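Uronate isomerase (Caulobacter crescentus, PDB 2Q01) catalyses the reversible isomerisation of D-glucuronate to D-fructuronate, and of galacturonate to tagaturonate, in the pentose and glucuronate interconversion pathway. Local coordinates at residues A196-D204 with Y231-R239; H252-L262 with E285-M295. All coordinates share one frame; numbering follows the deposited sequence.

Contact 1 (A196-D204 with Y231-R239)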
loop_
_atom_site.group_PDB
_atom_site.type_symbol
_atom_site.label_atom_id
_atom_site.label_comp_id
_atom_site.label_asym_id
_atom_site.label_seq_id
_atom_site.Cartn_x
_atom_site.Cartn_y
_atom_site.Cartn_z
ATOM N N ALA B 196 23.667 -2.805 -22.407
ATOM C CA ALA B 196 23.044 -3.809 -21.550
ATOM C C ALA B 196 22.321 -4.825 -22.426
ATOM O O ALA B 196 21.744 -4.461 -23.450
ATOM C CB ALA B 196 22.079 -3.155 -20.575
ATOM N N TYR B 197 22.365 -6.092 -22.018
ATOM C CA TYR B 197 21.795 -7.200 -22.787
ATOM C C TYR B 197 20.310 -7.408 -22.494
ATOM O O TYR B 197 19.948 -7.856 -21.408
ATOM C CB TYR B 197 22.569 -8.480 -22.471
ATOM C CG TYR B 197 22.265 -9.667 -23.363
ATOM C CD1 TYR B 197 22.837 -9.768 -24.630
ATOM C CD2 TYR B 197 21.446 -10.706 -22.924
ATOM C CE1 TYR B 197 22.588 -10.852 -25.442
ATOM C CE2 TYR B 197 21.187 -11.807 -23.734
ATOM C CZ TYR B 197 21.768 -11.868 -24.992
ATOM O OH TYR B 197 21.534 -12.930 -25.818
ATOM N N ARG B 198 19.452 -7.099 -23.464
ATOM C CA ARG B 198 18.005 -7.232 -23.281
ATOM C C ARG B 198 17.386 -8.200 -24.296
ATOM O O ARG B 198 16.919 -7.772 -25.351
ATOM C CB ARG B 198 17.327 -5.869 -23.383
ATOM C CG ARG B 198 15.930 -5.829 -22.787
ATOM C CD ARG B 198 15.095 -4.740 -23.416
ATOM N NE ARG B 198 13.766 -4.672 -22.817
ATOM C CZ ARG B 198 13.407 -3.819 -21.859
ATOM N NH1 ARG B 198 14.273 -2.932 -21.378
ATOM N NH2 ARG B 198 12.168 -3.851 -21.384
ATOM N N PRO B 199 17.354 -9.507 -23.966
ATOM C CA PRO B 199 16.942 -10.543 -24.915
ATOM C C PRO B 199 15.432 -10.715 -25.135
ATOM O O PRO B 199 15.026 -11.658 -25.814
ATOM C CB PRO B 199 17.547 -11.812 -24.315
ATOM C CG PRO B 199 17.576 -11.560 -22.860
ATOM C CD PRO B 199 17.727 -10.079 -22.660
ATOM N N ASP B 200 14.630 -9.794 -24.598
ATOM C CA ASP B 200 13.159 -9.866 -24.591
ATOM C C ASP B 200 12.476 -10.263 -25.898
ATOM O O ASP B 200 11.507 -11.021 -25.880
ATOM C CB ASP B 200 12.569 -8.530 -24.122
ATOM C CG ASP B 200 12.829 -8.250 -22.652
ATOM O OD1 ASP B 200 13.484 -9.074 -21.970
ATOM O OD2 ASP B 200 12.367 -7.191 -22.181
ATOM N N ALA B 201 12.978 -9.749 -27.019
ATOM C CA ALA B 201 12.358 -9.991 -28.321
ATOM C C ALA B 201 12.572 -11.412 -28.868
ATOM O O ALA B 201 11.773 -11.886 -29.678
ATOM C CB ALA B 201 12.812 -8.945 -29.327
ATOM N N VAL B 202 13.636 -12.085 -28.424
ATOM C CA VAL B 202 13.911 -13.462 -28.860
ATOM C C VAL B 202 13.553 -14.479 -27.775
ATOM O O VAL B 202 13.902 -15.658 -27.864
ATOM C CB VAL B 202 15.379 -13.664 -29.359
ATOM C CG1 VAL B 202 15.661 -12.794 -30.567
ATOM C CG2 VAL B 202 16.390 -13.379 -28.264
ATOM N N ILE B 203 12.847 -14.005 -26.753
ATOM C CA ILE B 203 12.414 -14.848 -25.636
ATOM C C ILE B 203 10.885 -14.878 -25.545
ATOM O O ILE B 203 10.296 -15.933 -25.306
ATOM C CB ILE B 203 13.066 -14.406 -24.294
ATOM C CG1 ILE B 203 14.583 -14.648 -24.353
ATOM C CG2 ILE B 203 12.415 -15.121 -23.096
ATOM C CD1 ILE B 203 15.322 -14.539 -23.032
ATOM N N ASP B 204 10.250 -13.725 -25.760
ATOM C CA ASP B 204 8.792 -13.648 -25.763
ATOM C C ASP B 204 8.248 -14.019 -27.134
ATOM O O ASP B 204 8.409 -13.265 -28.096
ATOM C CB ASP B 204 8.317 -12.249 -25.359
ATOM C CG ASP B 204 6.844 -12.212 -24.960
ATOM O OD1 ASP B 204 6.364 -11.127 -24.563
ATOM O OD2 ASP B 204 6.161 -13.256 -25.036
ATOM N N TYR B 231 20.517 -22.227 -29.980
ATOM C CA TYR B 231 19.821 -20.998 -29.597
ATOM C C TYR B 231 20.488 -20.478 -28.328
ATOM O O TYR B 231 20.701 -19.272 -28.161
ATOM C CB TYR B 231 18.333 -21.281 -29.369
ATOM C CG TYR B 231 17.558 -20.198 -28.642
ATOM C CD1 TYR B 231 17.032 -19.101 -29.333
ATOM C CD2 TYR B 231 17.316 -20.290 -27.269
ATOM C CE1 TYR B 231 16.310 -18.119 -28.673
ATOM C CE2 TYR B 231 16.602 -19.307 -26.598
ATOM C CZ TYR B 231 16.099 -18.229 -27.305
ATOM O OH TYR B 231 15.389 -17.260 -26.643
ATOM N N LEU B 232 20.821 -21.411 -27.442
ATOM C CA LEU B 232 21.555 -21.112 -26.225
ATOM C C LEU B 232 22.990 -20.676 -26.507
ATOM O O LEU B 232 23.496 -19.767 -25.842
ATOM C CB LEU B 232 21.533 -22.311 -25.276
ATOM C CG LEU B 232 20.196 -22.654 -24.617
ATOM C CD1 LEU B 232 20.405 -23.733 -23.577
ATOM C CD2 LEU B 232 19.561 -21.417 -23.995
ATOM N N GLU B 233 23.633 -21.310 -27.489
ATOM C CA GLU B 233 24.956 -20.876 -27.954
ATOM C C GLU B 233 24.939 -19.482 -28.561
ATOM O O GLU B 233 25.888 -18.724 -28.397
ATOM C CB GLU B 233 25.563 -21.858 -28.957
ATOM C CG GLU B 233 26.670 -22.727 -28.373
ATOM C CD GLU B 233 27.827 -21.914 -27.804
ATOM O OE1 GLU B 233 28.359 -21.043 -28.527
ATOM O OE2 GLU B 233 28.206 -22.151 -26.635
ATOM N N ALA B 234 23.851 -19.158 -29.256
ATOM C CA ALA B 234 23.664 -17.838 -29.842
ATOM C C ALA B 234 23.516 -16.753 -28.779
ATOM O O ALA B 234 23.937 -15.622 -28.993
ATOM C CB ALA B 234 22.466 -17.843 -30.763
ATOM N N HIS B 235 22.922 -17.103 -27.639
ATOM C CA HIS B 235 22.804 -16.185 -26.508
ATOM C C HIS B 235 24.142 -15.958 -25.816
ATOM O O HIS B 235 24.437 -14.841 -25.391
ATOM C CB HIS B 235 21.802 -16.707 -25.490
ATOM C CG HIS B 235 20.391 -16.286 -25.749
ATOM N ND1 HIS B 235 19.983 -14.972 -25.677
ATOM C CD2 HIS B 235 19.284 -17.008 -26.036
ATOM C CE1 HIS B 235 18.689 -14.899 -25.931
ATOM N NE2 HIS B 235 18.240 -16.121 -26.149
ATOM N N ARG B 236 24.936 -17.021 -25.698
ATOM C CA ARG B 236 26.256 -16.942 -25.083
ATOM C C ARG B 236 27.211 -16.088 -25.906
ATOM O O ARG B 236 27.921 -15.244 -25.355
ATOM C CB ARG B 236 26.844 -18.333 -24.879
ATOM C CG ARG B 236 26.220 -19.107 -23.746
ATOM C CD ARG B 236 26.977 -20.405 -23.480
ATOM N NE ARG B 236 26.074 -21.430 -22.960
ATOM C CZ ARG B 236 25.556 -22.421 -23.683
ATOM N NH1 ARG B 236 25.863 -22.557 -24.970
ATOM N NH2 ARG B 236 24.734 -23.289 -23.111
ATOM N N LEU B 237 27.208 -16.303 -27.221
ATOM C CA LEU B 237 28.048 -15.543 -28.142
ATOM C C LEU B 237 27.667 -14.065 -28.201
ATOM O O LEU B 237 28.538 -13.202 -28.318
ATOM C CB LEU B 237 28.015 -16.158 -29.546
ATOM C CG LEU B 237 28.662 -17.530 -29.776
ATOM C CD1 LEU B 237 28.592 -17.883 -31.249
ATOM C CD2 LEU B 237 30.106 -17.601 -29.276
ATOM N N ARG B 238 26.370 -13.777 -28.117
ATOM C CA ARG B 238 25.900 -12.393 -28.132
ATOM C C ARG B 238 26.177 -11.684 -26.815
ATOM O O ARG B 238 26.554 -10.521 -26.812
ATOM C CB ARG B 238 24.415 -12.302 -28.508
ATOM C CG ARG B 238 24.138 -12.570 -29.987
ATOM C CD ARG B 238 25.032 -11.746 -30.879
ATOM N NE ARG B 238 24.586 -10.363 -30.979
ATOM C CZ ARG B 238 25.358 -9.351 -31.358
ATOM N NH1 ARG B 238 24.855 -8.126 -31.431
ATOM N NH2 ARG B 238 26.632 -9.560 -31.660
ATOM N N ARG B 239 26.018 -12.399 -25.706
ATOM C CA ARG B 239 26.369 -11.871 -24.396
ATOM C C ARG B 239 27.846 -11.511 -24.307
ATOM O O ARG B 239 28.190 -10.462 -23.761
ATOM C CB ARG B 239 25.995 -12.857 -23.295
ATOM C CG ARG B 239 24.544 -12.758 -22.879
ATOM C CD ARG B 239 24.095 -14.000 -22.135
ATOM N NE ARG B 239 24.662 -14.067 -20.794
ATOM C CZ ARG B 239 23.994 -13.764 -19.683
ATOM N NH1 ARG B 239 22.730 -13.371 -19.741
ATOM N NH2 ARG B 239 24.594 -13.859 -18.508
#
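Tyr197 and His235 meet where the loop following parallel strand 192-194 of the TIM-barrel fold packs against helix 228-244. The tyrosine stands roughly at right angles to the histidine, and its OH lies 2.6 Å from His235 ND1, a short hydrogen bond at the imidazole edge in which either group could be the donor. With CG anti to the backbone N (chi1 -170°), the phenol reaches across to the helix and slides beneath the aliphatic part of Arg239. Arg239 CG sits over the middle of the ring, 3.5 Å from its centroid, a CH-pi contact. Arginine suits this place because its methylenes cover the phenol while its guanidinium continues to Asp302. Arg238 CB touches the ring's edge.

The other imidazole nitrogen is used within the helix: His235 NE2 donates to Tyr231 OH over 3.1 Å, nearly straight at 168° and in the imidazole plane. With both nitrogens bonded, the ring's rotation is fixed. Apolar atoms pack against it obliquely, Pro199 CB at 3.7 Å and Val202 CG2 at 3.6 Å from His235 CE1. Tyr231 is long enough to bring its hydroxyl back to the loop, where Ile203 crosses it at about a right angle, CG1 against the hydroxyl. There Tyr231 OH donates to the backbone Val202 O at 2.5 Å, from 37° above the carbonyl plane.

Contact 2 (H252-L262 with E285-M295)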
loop_
_atom_site.group_PDB
_atom_site.type_symbol
_atom_site.label_atom_id
_atom_site.label_comp_id
_atom_site.label_asym_id
_atom_site.label_seq_id
_atom_site.Cartn_x
_atom_site.Cartn_y
_atom_site.Cartn_z
ATOM N N HIS B 252 15.603 -7.766 -18.270
ATOM C CA HIS B 252 14.475 -8.633 -18.617
ATOM C C HIS B 252 13.130 -8.015 -18.252
ATOM O O HIS B 252 12.743 -7.993 -17.088
ATOM C CB HIS B 252 14.646 -10.005 -17.956
ATOM C CG HIS B 252 16.021 -10.570 -18.129
ATOM N ND1 HIS B 252 16.401 -11.252 -19.263
ATOM C CD2 HIS B 252 17.126 -10.488 -17.352
ATOM C CE1 HIS B 252 17.673 -11.592 -19.164
ATOM N NE2 HIS B 252 18.136 -11.143 -18.013
ATOM N N GLY B 253 12.426 -7.511 -19.263
ATOM C CA GLY B 253 11.100 -6.924 -19.081
ATOM C C GLY B 253 9.994 -7.898 -19.448
ATOM O O GLY B 253 9.394 -7.799 -20.517
ATOM N N HIS B 254 9.734 -8.842 -18.551
ATOM C CA HIS B 254 8.716 -9.856 -18.754
ATOM C C HIS B 254 7.407 -9.385 -18.127
ATOM O O HIS B 254 7.437 -8.490 -17.283
ATOM C CB HIS B 254 9.162 -11.176 -18.118
ATOM C CG HIS B 254 10.315 -11.833 -18.811
ATOM N ND1 HIS B 254 10.880 -13.005 -18.359
ATOM C CD2 HIS B 254 11.018 -11.478 -19.914
ATOM C CE1 HIS B 254 11.877 -13.349 -19.156
ATOM N NE2 HIS B 254 11.981 -12.439 -20.108
ATOM N N PRO B 255 6.254 -9.965 -18.547
ATOM C CA PRO B 255 4.967 -9.688 -17.888
ATOM C C PRO B 255 4.926 -10.095 -16.413
ATOM O O PRO B 255 4.234 -9.461 -15.618
ATOM C CB PRO B 255 3.973 -10.554 -18.676
ATOM C CG PRO B 255 4.624 -10.816 -19.970
ATOM C CD PRO B 255 6.082 -10.885 -19.690
ATOM N N THR B 256 5.643 -11.159 -16.060
ATOM C CA THR B 256 5.663 -11.659 -14.694
ATOM C C THR B 256 7.094 -11.840 -14.217
ATOM O O THR B 256 8.042 -11.749 -15.006
ATOM C CB THR B 256 4.954 -13.021 -14.582
ATOM O OG1 THR B 256 5.590 -13.963 -15.454
ATOM C CG2 THR B 256 3.471 -12.908 -14.929
ATOM N N ALA B 257 7.246 -12.106 -12.922
ATOM C CA ALA B 257 8.553 -12.406 -12.342
ATOM C C ALA B 257 8.823 -13.914 -12.321
ATOM O O ALA B 257 9.796 -14.364 -11.714
ATOM C CB ALA B 257 8.650 -11.823 -10.935
ATOM N N ALA B 258 7.963 -14.676 -12.999
ATOM C CA ALA B 258 7.976 -16.138 -12.960
ATOM C C ALA B 258 9.288 -16.711 -13.450
ATOM O O ALA B 258 9.827 -16.255 -14.459
ATOM C CB ALA B 258 6.824 -16.696 -13.772
ATOM N N THR B 259 9.815 -17.674 -12.694
ATOM C CA THR B 259 10.996 -18.449 -13.088
ATOM C C THR B 259 10.637 -19.939 -13.093
ATOM O O THR B 259 9.645 -20.342 -12.485
ATOM C CB THR B 259 12.201 -18.212 -12.144
ATOM O OG1 THR B 259 11.895 -18.688 -10.829
ATOM C CG2 THR B 259 12.567 -16.733 -12.064
ATOM N N ALA B 260 11.437 -20.753 -13.776
ATOM C CA ALA B 260 11.213 -22.206 -13.809
ATOM C C ALA B 260 12.529 -22.975 -13.759
ATOM O O ALA B 260 13.583 -22.422 -14.043
ATOM C CB ALA B 260 10.417 -22.595 -15.044
ATOM N N ASP B 261 12.470 -24.251 -13.398
ATOM C CA ASP B 261 13.666 -25.081 -13.374
ATOM C C ASP B 261 13.374 -26.409 -14.065
ATOM O O ASP B 261 13.267 -27.455 -13.422
ATOM C CB ASP B 261 14.158 -25.284 -11.934
ATOM C CG ASP B 261 15.600 -25.783 -11.857
ATOM O OD1 ASP B 261 16.338 -25.720 -12.868
ATOM O OD2 ASP B 261 16.001 -26.236 -10.765
ATOM N N LEU B 262 13.223 -26.344 -15.385
ATOM C CA LEU B 262 12.999 -27.531 -16.200
ATOM C C LEU B 262 14.319 -28.245 -16.468
ATOM O O LEU B 262 15.395 -27.644 -16.376
ATOM C CB LEU B 262 12.332 -27.165 -17.533
ATOM C CG LEU B 262 11.016 -26.381 -17.570
ATOM C CD1 LEU B 262 10.690 -25.938 -18.998
ATOM C CD2 LEU B 262 9.860 -27.171 -16.976
ATOM N N GLU B 285 4.573 -18.128 -21.335
ATOM C CA GLU B 285 4.908 -17.816 -19.945
ATOM C C GLU B 285 5.985 -18.730 -19.391
ATOM O O GLU B 285 6.907 -18.265 -18.724
ATOM C CB GLU B 285 3.678 -17.958 -19.049
ATOM C CG GLU B 285 3.185 -16.673 -18.410
ATOM C CD GLU B 285 4.196 -16.058 -17.452
ATOM O OE1 GLU B 285 4.841 -15.062 -17.843
ATOM O OE2 GLU B 285 4.346 -16.567 -16.317
ATOM N N LEU B 286 5.844 -20.026 -19.663
ATOM C CA LEU B 286 6.762 -21.043 -19.166
ATOM C C LEU B 286 8.152 -20.866 -19.765
ATOM O O LEU B 286 9.146 -21.040 -19.069
ATOM C CB LEU B 286 6.238 -22.449 -19.488
ATOM C CG LEU B 286 6.355 -23.584 -18.454
ATOM C CD1 LEU B 286 6.198 -24.937 -19.129
ATOM C CD2 LEU B 286 7.639 -23.575 -17.630
ATOM N N PHE B 287 8.215 -20.518 -21.049
ATOM C CA PHE B 287 9.497 -20.323 -21.718
ATOM C C PHE B 287 10.202 -19.076 -21.214
ATOM O O PHE B 287 11.395 -19.123 -20.948
ATOM C CB PHE B 287 9.339 -20.287 -23.236
ATOM C CG PHE B 287 10.648 -20.252 -23.986
ATOM C CD1 PHE B 287 11.477 -21.376 -24.028
ATOM C CD2 PHE B 287 11.047 -19.097 -24.660
ATOM C CE1 PHE B 287 12.684 -21.345 -24.727
ATOM C CE2 PHE B 287 12.246 -19.054 -25.357
ATOM C CZ PHE B 287 13.068 -20.181 -25.396
ATOM N N ARG B 288 9.458 -17.979 -21.061
ATOM C CA ARG B 288 9.984 -16.750 -20.453
ATOM C C ARG B 288 10.490 -16.982 -19.021
ATOM O O ARG B 288 11.534 -16.460 -18.634
ATOM C CB ARG B 288 8.923 -15.656 -20.463
ATOM C CG ARG B 288 8.675 -15.047 -21.830
ATOM C CD ARG B 288 7.787 -13.819 -21.737
ATOM N NE ARG B 288 6.588 -14.052 -20.934
ATOM C CZ ARG B 288 5.371 -14.275 -21.424
ATOM N NH1 ARG B 288 4.347 -14.463 -20.598
ATOM N NH2 ARG B 288 5.163 -14.302 -22.731
ATOM N N ALA B 289 9.745 -17.779 -18.259
ATOM C CA ALA B 289 10.165 -18.264 -16.949
ATOM C C ALA B 289 11.434 -19.124 -16.997
ATOM O O ALA B 289 12.350 -18.921 -16.206
ATOM C CB ALA B 289 9.024 -19.037 -16.283
ATOM N N GLN B 290 11.481 -20.086 -17.918
ATOM C CA GLN B 290 12.644 -20.969 -18.047
ATOM C C GLN B 290 13.883 -20.206 -18.487
ATOM O O GLN B 290 14.982 -20.474 -18.012
ATOM C CB GLN B 290 12.360 -22.132 -19.008
ATOM C CG GLN B 290 13.562 -23.059 -19.264
ATOM C CD GLN B 290 14.143 -23.643 -17.985
ATOM O OE1 GLN B 290 13.410 -24.004 -17.062
ATOM N NE2 GLN B 290 15.465 -23.745 -17.929
ATOM N N MET B 291 13.689 -19.235 -19.377
ATOM C CA MET B 291 14.783 -18.396 -19.858
ATOM C C MET B 291 15.371 -17.458 -18.808
ATOM O O MET B 291 16.541 -17.105 -18.901
ATOM C CB MET B 291 14.367 -17.613 -21.103
ATOM C CG MET B 291 14.250 -18.465 -22.367
ATOM S SD MET B 291 15.658 -19.558 -22.694
ATOM C CE MET B 291 16.915 -18.352 -23.054
ATOM N N LEU B 292 14.575 -17.059 -17.815
ATOM C CA LEU B 292 15.097 -16.287 -16.685
ATOM C C LEU B 292 16.155 -17.086 -15.944
ATOM O O LEU B 292 17.221 -16.563 -15.627
ATOM C CB LEU B 292 13.982 -15.852 -15.725
ATOM C CG LEU B 292 13.291 -14.512 -16.007
ATOM C CD1 LEU B 292 12.456 -14.068 -14.810
ATOM C CD2 LEU B 292 14.292 -13.416 -16.387
ATOM N N THR B 293 15.861 -18.363 -15.702
ATOM C CA THR B 293 16.805 -19.299 -15.082
ATOM C C THR B 293 18.003 -19.583 -15.991
ATOM O O THR B 293 19.129 -19.718 -15.523
ATOM C CB THR B 293 16.095 -20.614 -14.718
ATOM O OG1 THR B 293 15.056 -20.331 -13.780
ATOM C CG2 THR B 293 17.051 -21.636 -14.094
ATOM N N GLU B 294 17.751 -19.644 -17.293
ATOM C CA GLU B 294 18.788 -19.965 -18.254
ATOM C C GLU B 294 19.806 -18.837 -18.359
ATOM O O GLU B 294 21.004 -19.099 -18.459
ATOM C CB GLU B 294 18.169 -20.304 -19.611
ATOM C CG GLU B 294 18.899 -21.415 -20.360
ATOM C CD GLU B 294 18.818 -22.781 -19.679
ATOM O OE1 GLU B 294 19.852 -23.485 -19.637
ATOM O OE2 GLU B 294 17.733 -23.158 -19.196
ATOM N N MET B 295 19.326 -17.590 -18.288
ATOM C CA MET B 295 20.194 -16.402 -18.311
ATOM C C MET B 295 21.036 -16.296 -17.045
ATOM O O MET B 295 22.142 -15.763 -17.077
ATOM C CB MET B 295 19.383 -15.110 -18.483
ATOM C CG MET B 295 18.666 -14.928 -19.819
ATOM S SD MET B 295 19.703 -14.546 -21.230
ATOM C CE MET B 295 19.742 -16.116 -22.073
HETATM O O HOH W 1 17.040 -25.315 -15.430
#
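The loop that leaves strand 249-252 runs along helix 281-302; His252, at the end of the strand, and His254 in the loop both pack against Leu292. CD2 of Leu292 touches His252 CG at 3.8 Å, while Met295 CG packs on His252 CE1. Leu292 CG approaches His254 CE1 obliquely, from the opposite direction. Arg288 CB lies over one face of the His254 ring and His252 CB over the opposite face, both toward the rim. Pro255 then lies over one face of the Arg288 guanidinium, CD 3.4 Å from NE, crossing it at about a right angle.

Glu285 OE1 takes two donors: Thr256 OG1 at 2.7 Å, arriving on the syn side, and, in a salt bridge, Arg288 NH1 at 2.9 Å, which meets the anti lone pair of OE1, the one away from the other oxygen. A glutamine in its place would probably weaken this site, leaving Arg288 NH1 without its carboxylate mate and Thr256 OG1 less firmly held. Arg288 NH2 turns to Asp204 and Glu206, which is why a forked cation suits the position.

In this TIM-barrel fold the segment is part of the connection from strand 249-252 to helix 264-276, and its extended stretch 258-260 comes very near the helix because Ala258 and Ala260 meet the small side chain of Ala289. Ala289 CA approaches Ala258 O at 3.2 Å in a CA-H...O contact, and Ala260 N makes a weak bond to Ala289 O. Ala260 CB rests on Leu286 CD2. Thr293 OG1, anti to its carbonyl carbon (chi1 -61°), donates to Ala260 O at 2.6 Å. Gln290, bent at chi2, brings OE1 to Leu262 N (2.9 Å, 166°), while Gln290 NE2 donates to Glu294 OE2, which lies in the amide plane.

Overall arrangement
Following the chain from the N terminus, strand 192-194 leads into 196-204, and contact 1 closes the first loop when helix 228-244 returns against that segment, with helix 210-221 between. The chain then enters strand 249-252, and contact 2 closes a second loop around helix 264-276 when helix 281-302 packs on 252-262. The loops follow in series, neither nested nor crossed. Their centres lie about 13 Å apart, and the two are joined directly: Asp204 OD2 forms a salt bridge with Arg288 NH2, and Asp200 OD2 probably accepts from Gly253 N. Together they tie the loops after two strands of the barrel to helices 228-244 and 281-302.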